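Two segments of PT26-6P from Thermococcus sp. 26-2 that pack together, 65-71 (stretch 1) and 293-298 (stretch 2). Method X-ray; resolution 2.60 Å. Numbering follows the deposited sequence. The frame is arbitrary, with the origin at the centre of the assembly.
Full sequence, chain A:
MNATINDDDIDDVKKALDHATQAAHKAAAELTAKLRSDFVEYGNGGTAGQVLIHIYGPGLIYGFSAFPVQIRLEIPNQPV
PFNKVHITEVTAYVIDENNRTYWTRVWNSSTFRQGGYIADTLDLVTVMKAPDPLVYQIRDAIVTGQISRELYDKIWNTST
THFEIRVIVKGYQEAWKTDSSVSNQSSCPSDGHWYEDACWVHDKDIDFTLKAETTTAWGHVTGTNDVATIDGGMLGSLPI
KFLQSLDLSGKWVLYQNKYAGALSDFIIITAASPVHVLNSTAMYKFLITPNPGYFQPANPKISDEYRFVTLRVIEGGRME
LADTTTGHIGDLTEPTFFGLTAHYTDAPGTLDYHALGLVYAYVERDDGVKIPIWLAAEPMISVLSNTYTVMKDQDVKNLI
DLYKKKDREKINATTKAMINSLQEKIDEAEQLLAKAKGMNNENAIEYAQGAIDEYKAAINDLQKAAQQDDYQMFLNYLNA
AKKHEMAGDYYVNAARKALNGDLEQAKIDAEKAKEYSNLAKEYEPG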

# COMPACT_ATOMS: atom_id res chain seq x y z
N SER A 65 3.37 -8.59 6.77
CA SER A 65 2.08 -9.18 7.13
C SER A 65 2.20 -10.52 7.86
O SER A 65 3.21 -11.21 7.79
CB SER A 65 1.19 -9.37 5.91
OG SER A 65 1.44 -8.36 4.96
N ALA A 66 1.14 -10.86 8.57
CA ALA A 66 1.01 -12.16 9.18
C ALA A 66 0.38 -13.04 8.11
O ALA A 66 -0.29 -12.53 7.21
CB ALA A 66 0.13 -12.06 10.40
N PHE A 67 0.58 -14.34 8.17
CA PHE A 67 0.10 -15.19 7.08
C PHE A 67 -0.25 -16.56 7.57
O PHE A 67 0.34 -17.04 8.54
CB PHE A 67 1.16 -15.28 5.98
CG PHE A 67 2.51 -15.66 6.49
CD1 PHE A 67 2.87 -16.99 6.62
CD2 PHE A 67 3.42 -14.69 6.85
CE1 PHE A 67 4.13 -17.34 7.09
CE2 PHE A 67 4.67 -15.03 7.33
CZ PHE A 67 5.03 -16.36 7.45
N PRO A 68 -1.20 -17.22 6.90
CA PRO A 68 -1.60 -18.52 7.37
C PRO A 68 -0.54 -19.53 6.98
O PRO A 68 0.01 -19.47 5.88
CB PRO A 68 -2.90 -18.79 6.59
CG PRO A 68 -2.91 -17.85 5.43
CD PRO A 68 -1.70 -16.94 5.54
N VAL A 69 -0.23 -20.44 7.90
CA VAL A 69 0.67 -21.53 7.60
C VAL A 69 -0.08 -22.82 7.80
O VAL A 69 -0.71 -23.02 8.84
CB VAL A 69 1.90 -21.54 8.54
CG1 VAL A 69 2.70 -22.82 8.34
CG2 VAL A 69 2.76 -20.32 8.29
N GLN A 70 -0.02 -23.68 6.79
CA GLN A 70 -0.58 -25.01 6.90
C GLN A 70 0.51 -26.06 7.07
O GLN A 70 1.53 -26.04 6.37
CB GLN A 70 -1.44 -25.34 5.69
CG GLN A 70 -2.91 -25.08 5.92
CD GLN A 70 -3.74 -25.25 4.67
OE1 GLN A 70 -3.67 -24.43 3.76
NE2 GLN A 70 -4.54 -26.31 4.62
N ILE A 71 0.30 -26.95 8.03
CA ILE A 71 1.18 -28.09 8.25
C ILE A 71 0.42 -29.39 7.99
O ILE A 71 -0.60 -29.66 8.61
CB ILE A 71 1.69 -28.12 9.69
CG1 ILE A 71 2.31 -26.77 10.05
CG2 ILE A 71 2.68 -29.25 9.87
CD1 ILE A 71 2.31 -26.48 11.56
N GLY A 293 -10.50 -13.20 3.70
CA GLY A 293 -10.09 -14.61 3.67
C GLY A 293 -8.68 -14.79 3.16
O GLY A 293 -8.40 -15.68 2.36
N TYR A 294 -7.78 -13.94 3.62
CA TYR A 294 -6.39 -14.10 3.26
C TYR A 294 -5.80 -15.15 4.17
O TYR A 294 -4.79 -15.76 3.85
CB TYR A 294 -5.63 -12.80 3.43
CG TYR A 294 -4.15 -12.96 3.27
CD1 TYR A 294 -3.60 -13.22 2.03
CD2 TYR A 294 -3.31 -12.87 4.37
CE1 TYR A 294 -2.23 -13.39 1.88
CE2 TYR A 294 -1.94 -13.03 4.23
CZ TYR A 294 -1.42 -13.29 2.98
OH TYR A 294 -0.07 -13.44 2.82
N PHE A 295 -6.46 -15.37 5.31
CA PHE A 295 -5.99 -16.34 6.30
C PHE A 295 -6.67 -17.70 6.15
O PHE A 295 -6.34 -18.63 6.88
CB PHE A 295 -6.23 -15.82 7.71
CG PHE A 295 -5.42 -14.59 8.05
CD1 PHE A 295 -5.98 -13.32 7.95
CD2 PHE A 295 -4.12 -14.70 8.48
CE1 PHE A 295 -5.24 -12.19 8.26
CE2 PHE A 295 -3.37 -13.57 8.80
CZ PHE A 295 -3.93 -12.32 8.68
N GLN A 296 -7.62 -17.81 5.23
CA GLN A 296 -8.23 -19.09 4.88
C GLN A 296 -7.13 -20.13 4.79
O GLN A 296 -6.11 -19.87 4.17
CB GLN A 296 -8.89 -18.98 3.50
CG GLN A 296 -10.27 -18.36 3.51
CD GLN A 296 -11.15 -18.98 4.58
OE1 GLN A 296 -11.15 -18.54 5.74
NE2 GLN A 296 -11.90 -20.02 4.21
N PRO A 297 -7.32 -21.33 5.39
CA PRO A 297 -8.47 -21.87 6.11
C PRO A 297 -8.56 -21.38 7.55
O PRO A 297 -9.58 -21.59 8.21
CB PRO A 297 -8.22 -23.38 6.11
CG PRO A 297 -6.89 -23.60 5.47
CD PRO A 297 -6.22 -22.30 5.30
N ALA A 298 -7.51 -20.74 8.05
CA ALA A 298 -7.61 -20.10 9.35
C ALA A 298 -8.64 -18.97 9.28
O ALA A 298 -8.99 -18.49 8.18
CB ALA A 298 -6.25 -19.56 9.80

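Packing of segment 65-71, most of it β-strand, against the irregular segment 293-298, which lie 226 or more residues apart in sequence wherever they touch. No hydrogen bond crosses between them; the contact is made by van der Waals packing, and together the two sides bury 356 Å². The touching parts run in roughly the same direction, 31° apart, and the backbones come nearest at Pro 68 and Phe 295, whose CA atoms are 5.0 Å from each other.

Ser 65 directs its CA-to-CB bond toward stretch 2 but stops short of contact. Its OG is hydrogen-bonded elsewhere in the structure, so this polar group is satisfied although buried.

Ala 66 meets both aromatic residues of stretch 2. Its carbonyl O lies 3.4 Å from CE2 of Tyr 294, at the edge of that ring and near its plane, where the ring's C-H groups can face a carbonyl oxygen. The same O is 3.6 Å from CE2 of Phe 295, an oblique approach. The methyl group adds an apolar contact, Ala 66 CB to Phe 295 CE2 at 4.1 Å; the small side chain sits beside a backbone carbonyl that is itself close to both rings.

Phe 67 takes the p rotamer, and the end of its side chain leads away from stretch 2. What remains at the contact is the base of the residue: its CB is 4.2 Å from CE2 of Tyr 294 and 3.9 Å from OH of the same tyrosine, while its backbone N is 4.1 Å from CE2 of Phe 295. The tyrosine hydroxyl is hydrogen-bonded elsewhere in the structure, which satisfies it in a buried setting.

Pro 68 contributes most to the contact, with 82 Å² covered by stretch 2, the largest share of any residue here. Its CA-to-CB bond points toward stretch 2, and its compact ring lies against the backbone there: CG is 3.2 Å from O of Tyr 294 and CB is 3.5 Å from O of Phe 295. CD also packs on the two aromatic side chains, 4.1 Å from CE2 of Tyr 294 and 4.4 Å from CD2 of Phe 295. Tyr 294 (chi1 t) and Phe 295 (chi1 m) both set out sideways, but their ends come nearer to stretch 1, bringing the rings to Ala 66, Phe 67 and Pro 68. The CH2 groups of the proline ring give a compact apolar surface, and its tertiary N leaves no N-H needing a partner here.

Val 69 points away, in keeping with the alternation of a strand, and loses no surface to stretch 2. Gln 70 turns toward it again. Its CD lies 3.6 Å from CG of Pro 297, so the amide end of a long, partly exposed side chain rests against a proline ring. A cis peptide bond precedes Pro 297, joining it to Gln 296, whose own side chain sets out away from the strand. Ile 71 is buried but beyond reach of stretch 2, and the contact ends before it.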